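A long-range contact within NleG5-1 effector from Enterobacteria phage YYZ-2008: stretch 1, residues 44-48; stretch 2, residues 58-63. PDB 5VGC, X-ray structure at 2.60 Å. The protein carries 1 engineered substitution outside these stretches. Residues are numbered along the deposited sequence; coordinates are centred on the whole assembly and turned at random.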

# COMPACT_ATOMS: atom_id res chain seq x y z
N LEU A 44 10.13 38.62 14.43
CA LEU A 44 10.77 37.58 13.62
C LEU A 44 9.81 37.17 12.50
O LEU A 44 8.60 37.06 12.72
CB LEU A 44 11.13 36.33 14.44
CG LEU A 44 12.20 36.38 15.54
CD1 LEU A 44 11.63 36.98 16.81
CD2 LEU A 44 12.77 35.00 15.81
N MET A 45 10.38 36.94 11.31
CA MET A 45 9.62 36.53 10.12
C MET A 45 9.55 35.00 10.05
O MET A 45 10.57 34.33 10.25
CB MET A 45 10.33 37.02 8.84
CG MET A 45 10.58 38.52 8.70
SD MET A 45 11.87 38.95 7.50
CE MET A 45 11.23 38.26 5.97
N VAL A 46 8.36 34.46 9.78
CA VAL A 46 8.20 33.04 9.40
C VAL A 46 7.27 32.94 8.20
O VAL A 46 6.25 33.63 8.12
CB VAL A 46 7.66 32.14 10.55
CG1 VAL A 46 8.79 31.71 11.48
CG2 VAL A 46 6.57 32.82 11.35
N SER A 47 7.64 32.07 7.25
CA SER A 47 6.89 31.92 6.00
C SER A 47 6.18 30.57 5.99
O SER A 47 6.84 29.52 6.07
CB SER A 47 7.84 32.02 4.80
OG SER A 47 7.11 32.01 3.58
N ILE A 48 4.86 30.60 5.89
CA ILE A 48 4.06 29.39 5.78
C ILE A 48 3.71 29.18 4.31
O ILE A 48 3.10 30.07 3.68
CB ILE A 48 2.77 29.47 6.61
CG1 ILE A 48 3.06 29.93 8.05
CG2 ILE A 48 2.05 28.14 6.63
CD1 ILE A 48 4.19 29.21 8.76
N MET A 58 3.42 24.17 5.90
CA MET A 58 4.82 23.96 6.20
C MET A 58 5.46 25.31 6.40
O MET A 58 5.26 26.21 5.57
CB MET A 58 5.45 23.17 5.03
CG MET A 58 6.94 23.30 4.77
SD MET A 58 7.40 22.23 3.38
CE MET A 58 6.42 22.86 2.01
N GLY A 59 6.21 25.44 7.48
CA GLY A 59 6.79 26.72 7.88
C GLY A 59 8.28 26.76 7.70
O GLY A 59 8.96 25.77 7.99
N SER A 60 8.80 27.90 7.24
CA SER A 60 10.24 28.13 7.16
C SER A 60 10.60 29.44 7.84
O SER A 60 9.77 30.37 7.89
CB SER A 60 10.72 28.13 5.70
OG SER A 60 10.10 29.17 4.95
N LEU A 61 11.83 29.51 8.35
CA LEU A 61 12.32 30.67 9.08
C LEU A 61 13.27 31.51 8.21
O LEU A 61 14.46 31.20 8.10
CB LEU A 61 13.02 30.22 10.36
CG LEU A 61 13.37 31.29 11.40
CD1 LEU A 61 12.12 31.86 12.06
CD2 LEU A 61 14.30 30.72 12.47
N ASN A 62 12.75 32.57 7.59
CA ASN A 62 13.57 33.55 6.86
C ASN A 62 14.45 34.31 7.86
O ASN A 62 14.06 35.38 8.35
CB ASN A 62 12.69 34.54 6.05
CG ASN A 62 12.05 33.92 4.82
OD1 ASN A 62 10.83 34.03 4.63
ND2 ASN A 62 12.85 33.28 3.97
N GLN A 63 15.62 33.75 8.14
CA GLN A 63 16.55 34.29 9.15
C GLN A 63 17.95 34.40 8.59
O GLN A 63 18.28 33.75 7.60
CB GLN A 63 16.57 33.39 10.39
CG GLN A 63 16.90 31.92 10.12
CD GLN A 63 17.82 31.27 11.15
OE1 GLN A 63 17.63 30.11 11.50
NE2 GLN A 63 18.81 32.02 11.63

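The strongest link between the two stretches is a reciprocal pair of backbone hydrogen bonds joining S47 and S60. S47 N donates to S60 O at 2.8 Å, and S60 N donates to S47 O, also at 2.8 Å. Both are nearly linear, with N-H...O angles of 171° and 163°, so each amide hydrogen points almost straight at its acceptor. This small ring of two bonds is the signature of a hydrogen-bonded pair in antiparallel sheet. The strands run in opposite senses, at 148° between their N-to-C directions.

The next pair along, I48 with G59, is of the non-hydrogen-bonded kind: the two residues face each other without exchanging amide bonds. The alpha carbons are nearer here, I48 CA to G59 CA 4.3 Å against 5.2 Å for S47 CA to S60 CA, and CA-H...O contacts accompany the amide bonds. G59 CA lies 3.3 Å from S47 O, and I48 CA lies 3.4 Å from M58 O, both as CA-H...O contacts. A third such contact joins V46 CA to S60 O at 3.4 Å. The carbonyls of S47 and S60 therefore each accept a strong amide bond and also lie against an alpha carbon of the opposing chain, a common economy in antiparallel sheet, where the CA-H is polarised by its neighbouring peptide groups.

The side chains of S47 and S60 project from the same face of the sheet, and S47 CB approaches S60 OG to 3.6 Å. Serine suits this position because its short side chain lets two neighbours sit side by side across the strands. The hydroxyl of S60 also makes a weak hydrogen bond, S60 OG to S47 O at 3.5 Å, a minor supplement to the amide bond on the same acceptor. The side chain of N62 also meets S47, with N62 OD1 3.6 Å from S47 CB; that oxygen is hydrogen-bonded elsewhere in the structure, so its contact with the serine is simply packing.

On the other face, I48 lies across G59, with I48 CD1 3.7 Å from G59 CA. The absence of a side chain matters here: a beta carbon at G59 in ideal geometry would fall only 3.2 Å from I48 CD1, a tight approach with the isoleucine in its present conformation. Glycine leaves that space to the branched side chain.

Beyond S60 the second stretch leaves the strand, yet contact continues. The CA-to-CB bond of L61 points away from the first stretch, but the end of the side chain comes nearer, bringing L61 CD1 within 3.4 Å of V46 CG1 in a close apolar contact. The same methyl lies 3.4 Å from M45 O. The side chains of valine and leucine, with no polar groups to satisfy, can exclude water where V46 is buried. At the exposed margin the CA-to-CB bonds of M45 and N62 both point toward the other stretch, and M45 CE rests 4.0 Å from N62 CB. Methionine's long, flexible chain can cover its neighbour there without a directional bond.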